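Side-chain contacts in class D beta-lactamase (Fusobacterium nucleatum subsp. polymorphum, PDB 4IED), which probably hydrolyses beta-lactam antibiotics to substituted beta-amino acids, the reaction that underlies resistance: residues Q16-I21 with F31-L36; K25-T30 with L236-E241; I152-Q157 with A225-I230; I182-L185 with F191-H194. All blocks are in the same frame, centred on the assembly; numbering follows the deposited sequence. Where two conformers were deposited one is given.

Contact 1 (Q16-I21 with F31-L36); sequences QFMKEI and FVVYDL
A Met-aromatic contact between Met18 and Phe31 joins helix 16-25 to strand 29-35. Met18 CG lies anti to its carbonyl carbon (chi1 -65°), and the chain is extended from there on. This carries the sulfur and the methyl group from the helix to the strand. The thioether chain meets the Phe31 side chain at about a right angle. Met18 CE sits over one face of the ring, 3.9 Å from the Phe31 centroid and 21° off the ring normal. This is a CH-pi contact, with the methyl displaced toward the rim of the ring. The sulfur comes in obliquely instead. Its nearest ring atom is CD2, with Met18 SD and Phe31 CD2 3.6 Å apart. The same Phe31 CD2 also meets Met18 CG, at 3.8 Å.

Both helix 16-25 and helix 238-249 pack on this side of the antiparallel sheet, as in other serine beta-lactamases. Phe31 touches Val243 of the second helix, and Met18 touches Tyr246. Val33 lies two residues beyond Phe31 on the strand, so its side chain also turns toward helix 16-25. Its CG2 branch meets the Met18 methyl, with Val33 CG2 3.7 Å from Met18 CE. All three touching residues are buried. Tyr44 of strand 40-44 borders Met18 as well.

Contact 2 (K25-T30 with L236-E241); sequences KGLNGT and LPKREE
Bends at chi3 (111°) and chi4 (104°) turn the end of Lys25 toward Lys238 and Glu241. Lys238 is bent at chi2 (-100°), which brings its methylene chain up to meet it. The two lysines touch through carbon: Lys25 CE lies 3.6 Å from Lys238 CD. Their ammonium groups stay apart, with Lys25 NZ 5.0 Å from Lys238 NZ. Glu241 and Glu245 lie beside the Lys25 ammonium. Lys238 was deposited in two conformers, and its contacts here hold for the one described. Leu27 packs on the same methylene, its CD1 branch 4.0 Å from Lys238 CD. Leu27 is buried and also touches Ile242 and Phe235.

The contact joins the end of helix 16-25 to the start of helix 238-249. Gly26, with positive phi, is the C-prime residue of a Schellman motif that ends the first helix. The chain then leads through Leu27 into strand 29-35. Across from it, Glu241 has an extended chain beyond CG and presents OE1 to Lys25. That salt bridge is long, with Lys25 NZ and Glu241 OE1 3.8 Å apart. Water 1 lies between them, accepting from Lys25 NZ and donating to Glu241 OE1. Both water distances come out at 2.5 Å, which is short, so its exact position is doubtful. The main polar partner of the Lys25 ammonium is Glu245, one turn further along helix 238-249. Lys238 has a cation-pi partner in Phe235.

Contact 3 (I152-Q157 with A225-I230); sequences ISAMEQ and AINLDI
The backbones come close where Ala154 meets Ala225, their CA atoms 5.2 Å apart, as the first turn of helix 154-165 comes up against strand 221-229. Two alanines allow this approach, because each presents just a methyl group. The methyls meet directly, with Ala154 CB and Ala225 CB 3.9 Å apart. Ala225 CB also lies against the backbone, 3.6 Å from Ala154 O. One turn on, Gln157 adds its CB to the same methyl, 4.2 Å from Ala225 CB.

The polar link runs through a water. Water 2 accepts from Ala154 N at 2.9 Å and from Asn227 ND2 at 3.0 Å. It thereby occupies an N-H of the first helical turn, which has no helical carbonyl to bond to. Asn227 has CG between its backbone N and carbonyl carbon (chi1 69°), which directs the amide toward the helix start. Arg48 binds the other end of this amide, OD1, through its NE. Helix 154-165 begins with a capping box. Ser153 OG accepts from Glu156 N, and Glu156 OE1 accepts from Ser153 N at 3.0 Å. Glu156 OE2 is salt-bridged to Arg52. The Gln157 chain bends at chi2, and its OE1 is hydrogen-bonded to Ser58 OG.

Strand 221-229 lies between strands 29-35 and 208-216. Helix 154-165 covers the sheet face carrying Ala225 and Asn227, while helix 238-249 packs on Ile226 from the opposite face.

Contact 4 (I182-L185 with F191-H194); sequences ITIL and FILH
Leu185 N donates to Leu193 O at 2.8 Å, with a nearly straight N-H...O angle of 162°. Next is Ile184 with His194, an antiparallel non-hydrogen-bonded pair. Thr183 O makes a CA-H...O contact with His194 CA, 3.1 Å away. The pairing belongs to the hairpin of strands 184-187 and 192-200, which is also joined by backbone bonds of Leu193 with Glu186 and Thr183 with Gly195. Strand 184-187 forms one edge of the sheet.

Ile184 and His194 lie side by side on one face, pointing the same way. Ile184 CG1 comes to 3.4 Å from His194 NE2, obliquely to the ring. Thr183 OG1 reaches the ring from the edge, in its plane, 3.3 Å from His194 CD2. That hydroxyl is set by a chi1 of 57°. It bonds mainly to Val179 O of helix 173-182, and its single proton may be shared with Lys180 O. The imidazole is also stacked with Trp214 on the next strand.

Ile192 joins the same face as His194. Its CD1 meets the tip of Ile184, with Ile192 CD1 and Ile184 CD1 3.9 Å apart. Leu185 and Leu193 cross obliquely on the other face, where Leu185 CD1 lies 4.1 Å from Leu193 CG.

How the contacts relate
Contacts 1, 2 and 3 cluster on one side of the chain, with centres 11 to 13 Å apart. Strand 29-35 serves contacts 1 and 2, and its neighbour 221-229 serves contact 3. The two strands are bonded by Val32 N to Ala225 O at 2.9 Å and by Thr30 N to Asn227 O at 3.0 Å. Contact 4 is at the far strand of the sheet, about 19 Å from contacts 1 and 3 between centres. Gln157 of contact 3 bonds to Ser58, two residues before the carboxylated Lys60. Strand 192-200 of contact 4 carries, just beyond His194, the Lys-Thr-Gly motif of this family. A bound magnesium ion lies about 9 Å from the His194 side chain.

Contact 1 (Q16-I21 with F31-L36)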
loop_
_atom_site.group_PDB
_atom_site.type_symbol
_atom_site.label_atom_id
_atom_site.label_comp_id
_atom_site.label_asym_id
_atom_site.label_seq_id
_atom_site.Cartn_x
_atom_site.Cartn_y
_atom_site.Cartn_z
ATOM N N GLN A 16 -10.332 -18.624 -10.960
ATOM C CA GLN A 16 -11.757 -18.867 -10.885
ATOM C C GLN A 16 -12.312 -18.603 -9.512
ATOM O O GLN A 16 -13.433 -18.180 -9.408
ATOM C CB GLN A 16 -12.036 -20.299 -11.411
ATOM C CG GLN A 16 -11.866 -20.422 -12.933
ATOM C CD GLN A 16 -12.648 -19.331 -13.740
ATOM O OE1 GLN A 16 -13.921 -19.338 -13.841
ATOM N NE2 GLN A 16 -11.887 -18.383 -14.313
ATOM N N PHE A 17 -11.557 -18.881 -8.452
ATOM C CA PHE A 17 -12.029 -18.533 -7.128
ATOM C C PHE A 17 -12.126 -17.010 -6.929
ATOM O O PHE A 17 -13.126 -16.477 -6.424
ATOM C CB PHE A 17 -11.125 -19.152 -6.047
ATOM C CG PHE A 17 -11.719 -19.045 -4.684
ATOM C CD1 PHE A 17 -12.921 -19.689 -4.424
ATOM C CD2 PHE A 17 -11.203 -18.229 -3.751
ATOM C CE1 PHE A 17 -13.519 -19.551 -3.229
ATOM C CE2 PHE A 17 -11.786 -18.131 -2.524
ATOM C CZ PHE A 17 -12.985 -18.721 -2.306
ATOM N N MET A 18 -11.145 -16.291 -7.408
ATOM C CA MET A 18 -11.286 -14.830 -7.313
ATOM C C MET A 18 -12.546 -14.352 -8.070
ATOM O O MET A 18 -13.279 -13.466 -7.622
ATOM C CB MET A 18 -10.075 -14.142 -7.900
ATOM C CG MET A 18 -8.793 -14.370 -7.166
ATOM S SD MET A 18 -7.453 -13.465 -7.927
ATOM C CE MET A 18 -6.137 -13.857 -6.794
ATOM N N LYS A 19 -12.737 -14.866 -9.285
ATOM C CA LYS A 19 -13.940 -14.529 -10.065
ATOM C C LYS A 19 -15.230 -14.763 -9.271
ATOM O O LYS A 19 -16.092 -13.878 -9.232
ATOM C CB LYS A 19 -13.919 -15.309 -11.388
ATOM C CG LYS A 19 -15.149 -15.037 -12.228
ATOM C CD LYS A 19 -15.071 -15.874 -13.457
ATOM C CE LYS A 19 -16.345 -15.604 -14.247
ATOM N NZ LYS A 19 -16.366 -16.220 -15.578
ATOM N N GLU A 20 -15.328 -15.906 -8.604
ATOM C CA GLU A 20 -16.532 -16.236 -7.849
ATOM C C GLU A 20 -16.742 -15.248 -6.705
ATOM O O GLU A 20 -17.902 -14.825 -6.496
ATOM C CB GLU A 20 -16.555 -17.638 -7.281
ATOM C CG GLU A 20 -17.548 -17.807 -6.087
ATOM C CD GLU A 20 -19.036 -17.276 -6.210
ATOM O OE1 GLU A 20 -19.735 -17.447 -5.170
ATOM O OE2 GLU A 20 -19.590 -16.708 -7.252
ATOM N N ILE A 21 -15.681 -14.891 -5.963
ATOM C CA ILE A 21 -15.893 -14.009 -4.816
ATOM C C ILE A 21 -16.357 -12.634 -5.311
ATOM O O ILE A 21 -17.272 -12.050 -4.757
ATOM C CB ILE A 21 -14.701 -13.971 -3.850
ATOM C CG1 ILE A 21 -13.516 -13.292 -4.481
ATOM C CG2 ILE A 21 -14.280 -15.367 -3.446
ATOM C CD1 ILE A 21 -13.626 -11.768 -4.399
ATOM N N PHE A 31 -7.784 -7.958 -8.762
ATOM C CA PHE A 31 -6.980 -8.559 -7.704
ATOM C C PHE A 31 -5.847 -9.344 -8.370
ATOM O O PHE A 31 -6.058 -10.081 -9.313
ATOM C CB PHE A 31 -7.927 -9.480 -6.936
ATOM C CG PHE A 31 -7.381 -10.147 -5.631
ATOM C CD1 PHE A 31 -6.237 -9.767 -5.008
ATOM C CD2 PHE A 31 -8.094 -11.251 -5.103
ATOM C CE1 PHE A 31 -5.843 -10.401 -3.847
ATOM C CE2 PHE A 31 -7.642 -11.937 -3.962
ATOM C CZ PHE A 31 -6.534 -11.477 -3.401
ATOM N N VAL A 32 -4.614 -9.081 -7.931
ATOM C CA VAL A 32 -3.433 -9.790 -8.386
ATOM C C VAL A 32 -2.706 -10.346 -7.213
ATOM O O VAL A 32 -2.472 -9.647 -6.266
ATOM C CB VAL A 32 -2.495 -8.799 -9.131
ATOM C CG1 VAL A 32 -1.289 -9.501 -9.676
ATOM C CG2 VAL A 32 -3.274 -8.138 -10.248
ATOM N N VAL A 33 -2.318 -11.608 -7.356
ATOM C CA VAL A 33 -1.434 -12.258 -6.408
ATOM C C VAL A 33 -0.253 -12.844 -7.190
ATOM O O VAL A 33 -0.455 -13.580 -8.130
ATOM C CB VAL A 33 -2.110 -13.337 -5.578
ATOM C CG1 VAL A 33 -1.065 -14.097 -4.704
ATOM C CG2 VAL A 33 -3.283 -12.772 -4.770
ATOM N N TYR A 34 0.979 -12.530 -6.750
ATOM C CA TYR A 34 2.233 -13.097 -7.310
ATOM C C TYR A 34 2.735 -14.121 -6.317
ATOM O O TYR A 34 2.964 -13.787 -5.132
ATOM C CB TYR A 34 3.285 -12.062 -7.598
ATOM C CG TYR A 34 4.618 -12.633 -8.105
ATOM C CD1 TYR A 34 4.690 -13.235 -9.341
ATOM C CD2 TYR A 34 5.769 -12.630 -7.300
ATOM C CE1 TYR A 34 5.884 -13.798 -9.789
ATOM C CE2 TYR A 34 6.950 -13.144 -7.738
ATOM C CZ TYR A 34 7.025 -13.675 -8.989
ATOM O OH TYR A 34 8.176 -14.257 -9.467
ATOM N N ASP A 35 2.892 -15.349 -6.808
ATOM C CA ASP A 35 3.478 -16.470 -6.055
ATOM C C ASP A 35 4.933 -16.611 -6.430
ATOM O O ASP A 35 5.219 -17.005 -7.554
ATOM C CB ASP A 35 2.629 -17.704 -6.437
ATOM C CG ASP A 35 3.126 -19.034 -5.852
ATOM O OD1 ASP A 35 4.381 -19.174 -5.569
ATOM O OD2 ASP A 35 2.320 -19.990 -5.829
ATOM N N LEU A 36 5.788 -16.230 -5.501
ATOM C CA LEU A 36 7.251 -16.163 -5.774
ATOM C C LEU A 36 7.791 -17.563 -6.124
ATOM O O LEU A 36 8.550 -17.752 -7.087
ATOM C CB LEU A 36 8.008 -15.597 -4.584
ATOM C CG LEU A 36 9.527 -15.608 -4.736
ATOM C CD1 LEU A 36 10.030 -14.759 -5.876
ATOM C CD2 LEU A 36 10.117 -15.153 -3.431
#

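Contact 2 (K25-T30 with L236-E241)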
loop_
_atom_site.group_PDB
_atom_site.type_symbol
_atom_site.label_atom_id
_atom_site.label_comp_id
_atom_site.label_asym_id
_atom_site.label_seq_id
_atom_site.Cartn_x
_atom_site.Cartn_y
_atom_site.Cartn_z
ATOM N N LYS A 25 -20.078 -11.060 -4.267
ATOM C CA LYS A 25 -20.140 -9.800 -3.519
ATOM C C LYS A 25 -20.688 -8.672 -4.390
ATOM O O LYS A 25 -21.029 -7.615 -3.892
ATOM C CB LYS A 25 -18.769 -9.462 -2.960
ATOM C CG LYS A 25 -18.312 -10.537 -1.978
ATOM C CD LYS A 25 -16.895 -10.305 -1.510
ATOM C CE LYS A 25 -16.859 -9.917 -0.055
ATOM N NZ LYS A 25 -16.419 -11.020 0.849
ATOM N N GLY A 26 -20.738 -8.903 -5.703
ATOM C CA GLY A 26 -21.246 -7.925 -6.654
ATOM C C GLY A 26 -20.360 -6.691 -6.777
ATOM O O GLY A 26 -20.859 -5.564 -6.921
ATOM N N LEU A 27 -19.048 -6.881 -6.710
ATOM C CA LEU A 27 -18.075 -5.751 -6.705
ATOM C C LEU A 27 -17.307 -5.677 -7.981
ATOM O O LEU A 27 -17.145 -6.716 -8.691
ATOM C CB LEU A 27 -17.150 -5.913 -5.530
ATOM C CG LEU A 27 -17.793 -5.840 -4.156
ATOM C CD1 LEU A 27 -16.837 -6.389 -3.144
ATOM C CD2 LEU A 27 -18.179 -4.447 -3.769
ATOM N N ASN A 28 -16.973 -4.445 -8.367
ATOM C CA ASN A 28 -16.139 -4.157 -9.507
ATOM C C ASN A 28 -14.738 -3.860 -9.013
ATOM O O ASN A 28 -14.542 -3.052 -8.123
ATOM C CB ASN A 28 -16.663 -2.973 -10.267
ATOM C CG ASN A 28 -18.022 -3.222 -10.839
ATOM O OD1 ASN A 28 -18.852 -2.306 -10.872
ATOM N ND2 ASN A 28 -18.286 -4.455 -11.277
ATOM N N GLY A 29 -13.757 -4.570 -9.565
ATOM C CA GLY A 29 -12.373 -4.312 -9.188
ATOM C C GLY A 29 -11.443 -5.303 -9.848
ATOM O O GLY A 29 -11.747 -5.934 -10.832
ATOM N N THR A 30 -10.222 -5.371 -9.278
ATOM C CA THR A 30 -9.227 -6.251 -9.754
ATOM C C THR A 30 -8.439 -6.802 -8.549
ATOM O O THR A 30 -8.381 -6.176 -7.468
ATOM C CB THR A 30 -8.219 -5.470 -10.668
ATOM O OG1 THR A 30 -7.274 -6.411 -11.247
ATOM C CG2 THR A 30 -7.435 -4.336 -9.932
ATOM N N LEU A 236 -15.675 -0.505 2.993
ATOM C CA LEU A 236 -14.208 -0.602 3.029
ATOM C C LEU A 236 -13.667 -1.946 3.622
ATOM O O LEU A 236 -12.648 -2.397 3.181
ATOM C CB LEU A 236 -13.635 0.586 3.797
ATOM C CG LEU A 236 -13.766 1.923 3.064
ATOM C CD1 LEU A 236 -13.354 3.069 3.968
ATOM C CD2 LEU A 236 -12.809 1.921 1.849
ATOM N N PRO A 237 -14.373 -2.598 4.577
ATOM C CA PRO A 237 -13.853 -3.859 5.100
ATOM C C PRO A 237 -13.715 -4.919 4.029
ATOM O O PRO A 237 -13.004 -5.917 4.209
ATOM C CB PRO A 237 -14.919 -4.228 6.120
ATOM C CG PRO A 237 -15.415 -2.904 6.656
ATOM C CD PRO A 237 -15.514 -2.044 5.387
ATOM N N LYS A 238 -14.438 -4.778 2.910
ATOM C CA LYS A 238 -14.417 -5.795 1.853
ATOM C C LYS A 238 -13.033 -5.946 1.221
ATOM O O LYS A 238 -12.754 -7.004 0.673
ATOM C CB LYS A 238 -15.421 -5.448 0.723
ATOM C CG LYS A 238 -16.930 -5.372 1.100
ATOM C CD LYS A 238 -17.780 -6.560 0.778
ATOM C CE LYS A 238 -19.301 -6.303 0.995
ATOM N NZ LYS A 238 -20.084 -7.591 1.148
ATOM N N ARG A 239 -12.232 -4.896 1.197
ATOM C CA ARG A 239 -10.844 -4.988 0.595
ATOM C C ARG A 239 -10.099 -6.135 1.228
ATOM O O ARG A 239 -9.660 -7.068 0.524
ATOM C CB ARG A 239 -10.114 -3.721 0.798
ATOM C CG ARG A 239 -10.827 -2.449 0.309
ATOM C CD ARG A 239 -10.083 -1.227 0.735
ATOM N NE ARG A 239 -10.189 -1.049 2.205
ATOM C CZ ARG A 239 -9.772 -0.008 2.919
ATOM N NH1 ARG A 239 -9.244 1.047 2.291
ATOM N NH2 ARG A 239 -9.968 0.019 4.208
ATOM N N GLU A 240 -9.953 -6.087 2.585
ATOM C CA GLU A 240 -9.197 -7.118 3.314
ATOM C C GLU A 240 -10.034 -8.419 3.387
ATOM O O GLU A 240 -9.424 -9.495 3.341
ATOM C CB GLU A 240 -8.905 -6.596 4.661
ATOM C CG GLU A 240 -8.117 -7.641 5.469
ATOM C CD GLU A 240 -7.401 -7.033 6.662
ATOM O OE1 GLU A 240 -6.755 -7.837 7.431
ATOM O OE2 GLU A 240 -7.390 -5.840 6.940
ATOM N N GLU A 241 -11.375 -8.381 3.425
ATOM C CA GLU A 241 -12.172 -9.599 3.455
ATOM C C GLU A 241 -11.872 -10.439 2.232
ATOM O O GLU A 241 -11.654 -11.660 2.335
ATOM C CB GLU A 241 -13.660 -9.258 3.509
ATOM C CG GLU A 241 -14.115 -8.810 4.888
ATOM C CD GLU A 241 -15.571 -8.368 4.915
ATOM O OE1 GLU A 241 -16.297 -8.613 3.829
ATOM O OE2 GLU A 241 -16.017 -7.826 5.999
HETATM O O HOH W 1 -16.682 -10.987 3.319
#

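Contact 3 (I152-Q157 with A225-I230)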
loop_
_atom_site.group_PDB
_atom_site.type_symbol
_atom_site.label_atom_id
_atom_site.label_comp_id
_atom_site.label_asym_id
_atom_site.label_seq_id
_atom_site.Cartn_x
_atom_site.Cartn_y
_atom_site.Cartn_z
ATOM N N ILE A 152 -0.749 4.401 -10.140
ATOM C CA ILE A 152 -0.107 3.097 -10.156
ATOM C C ILE A 152 -1.094 1.993 -10.287
ATOM O O ILE A 152 -2.240 2.124 -9.817
ATOM C CB ILE A 152 0.830 2.929 -8.917
ATOM C CG1 ILE A 152 1.739 1.726 -9.065
ATOM C CG2 ILE A 152 0.010 2.872 -7.657
ATOM C CD1 ILE A 152 2.863 1.575 -7.986
ATOM N N SER A 153 -0.737 0.912 -11.006
ATOM C CA SER A 153 -1.635 -0.205 -11.173
ATOM C C SER A 153 -1.454 -1.290 -10.133
ATOM O O SER A 153 -0.453 -1.324 -9.460
ATOM C CB SER A 153 -1.517 -0.786 -12.586
ATOM O OG SER A 153 -0.267 -1.501 -12.676
ATOM N N ALA A 154 -2.456 -2.169 -10.020
ATOM C CA ALA A 154 -2.344 -3.305 -9.083
ATOM C C ALA A 154 -1.105 -4.123 -9.470
ATOM O O ALA A 154 -0.396 -4.563 -8.606
ATOM C CB ALA A 154 -3.653 -4.150 -9.070
ATOM N N MET A 155 -0.899 -4.345 -10.766
ATOM C CA MET A 155 0.241 -5.170 -11.220
ATOM C C MET A 155 1.557 -4.475 -10.810
ATOM O O MET A 155 2.507 -5.150 -10.361
ATOM C CB MET A 155 0.233 -5.368 -12.754
ATOM C CG MET A 155 1.099 -6.485 -13.211
ATOM S SD MET A 155 0.393 -8.089 -12.848
ATOM C CE MET A 155 -0.942 -8.219 -13.870
ATOM N N GLU A 156 1.671 -3.173 -10.935
ATOM C CA GLU A 156 2.832 -2.432 -10.590
ATOM C C GLU A 156 3.055 -2.505 -9.112
ATOM O O GLU A 156 4.228 -2.612 -8.680
ATOM C CB GLU A 156 2.629 -0.960 -11.097
ATOM C CG GLU A 156 2.927 -0.794 -12.575
ATOM C CD GLU A 156 2.545 0.524 -13.117
ATOM O OE1 GLU A 156 1.769 1.322 -12.584
ATOM O OE2 GLU A 156 3.058 0.752 -14.292
ATOM N N GLN A 157 2.017 -2.373 -8.301
ATOM C CA GLN A 157 2.156 -2.464 -6.828
ATOM C C GLN A 157 2.738 -3.848 -6.489
ATOM O O GLN A 157 3.676 -3.944 -5.661
ATOM C CB GLN A 157 0.845 -2.302 -6.135
ATOM C CG GLN A 157 0.201 -0.918 -6.274
ATOM C CD GLN A 157 0.154 -0.112 -5.022
ATOM O OE1 GLN A 157 -0.857 0.722 -4.802
ATOM N NE2 GLN A 157 1.095 -0.227 -4.189
ATOM N N ALA A 225 -2.183 -7.222 -4.501
ATOM C CA ALA A 225 -2.971 -5.951 -4.604
ATOM C C ALA A 225 -4.386 -6.150 -5.080
ATOM O O ALA A 225 -4.584 -6.817 -6.102
ATOM C CB ALA A 225 -2.264 -4.993 -5.545
ATOM N N ILE A 226 -5.289 -5.555 -4.307
ATOM C CA ILE A 226 -6.706 -5.487 -4.711
ATOM C C ILE A 226 -7.051 -4.024 -4.754
ATOM O O ILE A 226 -6.614 -3.198 -3.962
ATOM C CB ILE A 226 -7.608 -6.258 -3.736
ATOM C CG1 ILE A 226 -9.074 -6.399 -4.284
ATOM C CG2 ILE A 226 -7.658 -5.664 -2.340
ATOM C CD1 ILE A 226 -9.825 -7.428 -3.483
ATOM N N ASN A 227 -7.854 -3.689 -5.760
ATOM C CA ASN A 227 -8.628 -2.407 -5.700
ATOM C C ASN A 227 -10.030 -2.635 -6.191
ATOM O O ASN A 227 -10.341 -3.518 -6.957
ATOM C CB ASN A 227 -7.881 -1.236 -6.387
ATOM C CG ASN A 227 -7.772 -1.366 -7.896
ATOM O OD1 ASN A 227 -8.732 -1.406 -8.615
ATOM N ND2 ASN A 227 -6.525 -1.312 -8.395
ATOM N N LEU A 228 -10.918 -1.846 -5.623
ATOM C CA LEU A 228 -12.384 -2.031 -5.824
ATOM C C LEU A 228 -13.010 -0.671 -5.886
ATOM O O LEU A 228 -12.577 0.252 -5.246
ATOM C CB LEU A 228 -12.984 -2.704 -4.520
ATOM C CG LEU A 228 -12.378 -4.015 -3.994
ATOM C CD1 LEU A 228 -12.827 -4.393 -2.568
ATOM C CD2 LEU A 228 -12.803 -5.038 -5.087
ATOM N N ASP A 229 -14.116 -0.611 -6.568
ATOM C CA ASP A 229 -14.997 0.603 -6.547
ATOM C C ASP A 229 -15.718 0.584 -5.242
ATOM O O ASP A 229 -16.493 -0.355 -4.988
ATOM C CB ASP A 229 -16.008 0.575 -7.759
ATOM C CG ASP A 229 -15.308 0.720 -9.118
ATOM O OD1 ASP A 229 -14.089 1.110 -9.164
ATOM O OD2 ASP A 229 -16.043 0.530 -10.092
ATOM N N ILE A 230 -15.461 1.553 -4.391
ATOM C CA ILE A 230 -16.089 1.643 -3.070
ATOM C C ILE A 230 -16.498 3.058 -2.834
ATOM O O ILE A 230 -15.667 3.947 -2.700
ATOM C CB ILE A 230 -15.252 1.132 -1.924
ATOM C CG1 ILE A 230 -15.039 -0.357 -2.039
ATOM C CG2 ILE A 230 -15.918 1.422 -0.581
ATOM C CD1 ILE A 230 -13.904 -0.847 -1.167
HETATM O O HOH W 2 -5.098 -1.525 -10.983
#

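Contact 4 (I182-L185 with F191-H194)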
loop_
_atom_site.group_PDB
_atom_site.type_symbol
_atom_site.label_atom_id
_atom_site.label_comp_id
_atom_site.label_asym_id
_atom_site.label_seq_id
_atom_site.Cartn_x
_atom_site.Cartn_y
_atom_site.Cartn_z
ATOM N N ILE A 182 7.094 -2.198 10.118
ATOM C CA ILE A 182 5.929 -1.326 10.425
ATOM C C ILE A 182 4.641 -1.726 9.766
ATOM O O ILE A 182 3.582 -1.294 10.226
ATOM C CB ILE A 182 6.229 0.152 10.128
ATOM C CG1 ILE A 182 6.338 0.454 8.636
ATOM C CG2 ILE A 182 7.500 0.585 10.931
ATOM C CD1 ILE A 182 6.751 1.832 8.233
ATOM N N THR A 183 4.749 -2.505 8.705
ATOM C CA THR A 183 3.609 -3.002 7.964
ATOM C C THR A 183 3.081 -4.364 8.399
ATOM O O THR A 183 2.110 -4.862 7.757
ATOM C CB THR A 183 3.839 -3.006 6.443
ATOM O OG1 THR A 183 5.005 -3.794 6.155
ATOM C CG2 THR A 183 3.971 -1.556 5.824
ATOM N N ILE A 184 3.568 -4.945 9.487
ATOM C CA ILE A 184 3.074 -6.197 9.967
ATOM C C ILE A 184 1.620 -6.009 10.420
ATOM O O ILE A 184 1.363 -5.186 11.300
ATOM C CB ILE A 184 3.931 -6.757 11.095
ATOM C CG1 ILE A 184 5.342 -7.069 10.537
ATOM C CG2 ILE A 184 3.220 -7.968 11.629
ATOM C CD1 ILE A 184 6.348 -7.430 11.608
ATOM N N LEU A 185 0.759 -6.860 9.898
ATOM C CA LEU A 185 -0.651 -6.880 10.289
ATOM C C LEU A 185 -1.036 -8.063 11.132
ATOM O O LEU A 185 -1.610 -7.931 12.181
ATOM C CB LEU A 185 -1.500 -6.826 9.030
ATOM C CG LEU A 185 -1.403 -5.569 8.115
ATOM C CD1 LEU A 185 -2.237 -5.811 6.845
ATOM C CD2 LEU A 185 -1.725 -4.277 8.851
ATOM N N PHE A 191 2.369 -18.073 8.896
ATOM C CA PHE A 191 2.411 -17.000 7.906
ATOM C C PHE A 191 2.557 -15.671 8.649
ATOM O O PHE A 191 2.222 -15.571 9.835
ATOM C CB PHE A 191 1.074 -16.959 7.086
ATOM C CG PHE A 191 -0.091 -16.531 7.876
ATOM C CD1 PHE A 191 -0.478 -15.203 7.888
ATOM C CD2 PHE A 191 -0.890 -17.454 8.510
ATOM C CE1 PHE A 191 -1.553 -14.828 8.661
ATOM C CE2 PHE A 191 -1.966 -17.062 9.329
ATOM C CZ PHE A 191 -2.293 -15.751 9.341
ATOM N N ILE A 192 3.035 -14.655 7.944
ATOM C CA ILE A 192 2.995 -13.259 8.432
ATOM C C ILE A 192 2.487 -12.389 7.245
ATOM O O ILE A 192 3.012 -12.431 6.122
ATOM C CB ILE A 192 4.383 -12.798 8.938
ATOM C CG1 ILE A 192 4.221 -11.424 9.539
ATOM C CG2 ILE A 192 5.447 -12.871 7.951
ATOM C CD1 ILE A 192 5.447 -11.018 10.297
ATOM N N LEU A 193 1.418 -11.655 7.552
ATOM C CA LEU A 193 0.733 -10.752 6.631
ATOM C C LEU A 193 1.215 -9.336 6.939
ATOM O O LEU A 193 1.141 -8.890 8.072
ATOM C CB LEU A 193 -0.736 -10.840 6.870
ATOM C CG LEU A 193 -1.641 -9.802 6.206
ATOM C CD1 LEU A 193 -1.573 -9.849 4.690
ATOM C CD2 LEU A 193 -3.087 -9.854 6.717
ATOM N N HIS A 194 1.739 -8.688 5.895
ATOM C CA HIS A 194 2.067 -7.267 5.846
ATOM C C HIS A 194 1.145 -6.575 4.823
ATOM O O HIS A 194 0.714 -7.139 3.820
ATOM C CB HIS A 194 3.449 -7.092 5.322
ATOM C CG HIS A 194 4.535 -7.676 6.183
ATOM N ND1 HIS A 194 4.913 -9.000 6.246
ATOM C CD2 HIS A 194 5.442 -6.984 6.900
ATOM C CE1 HIS A 194 5.957 -9.092 7.072
ATOM N NE2 HIS A 194 6.328 -7.873 7.414
#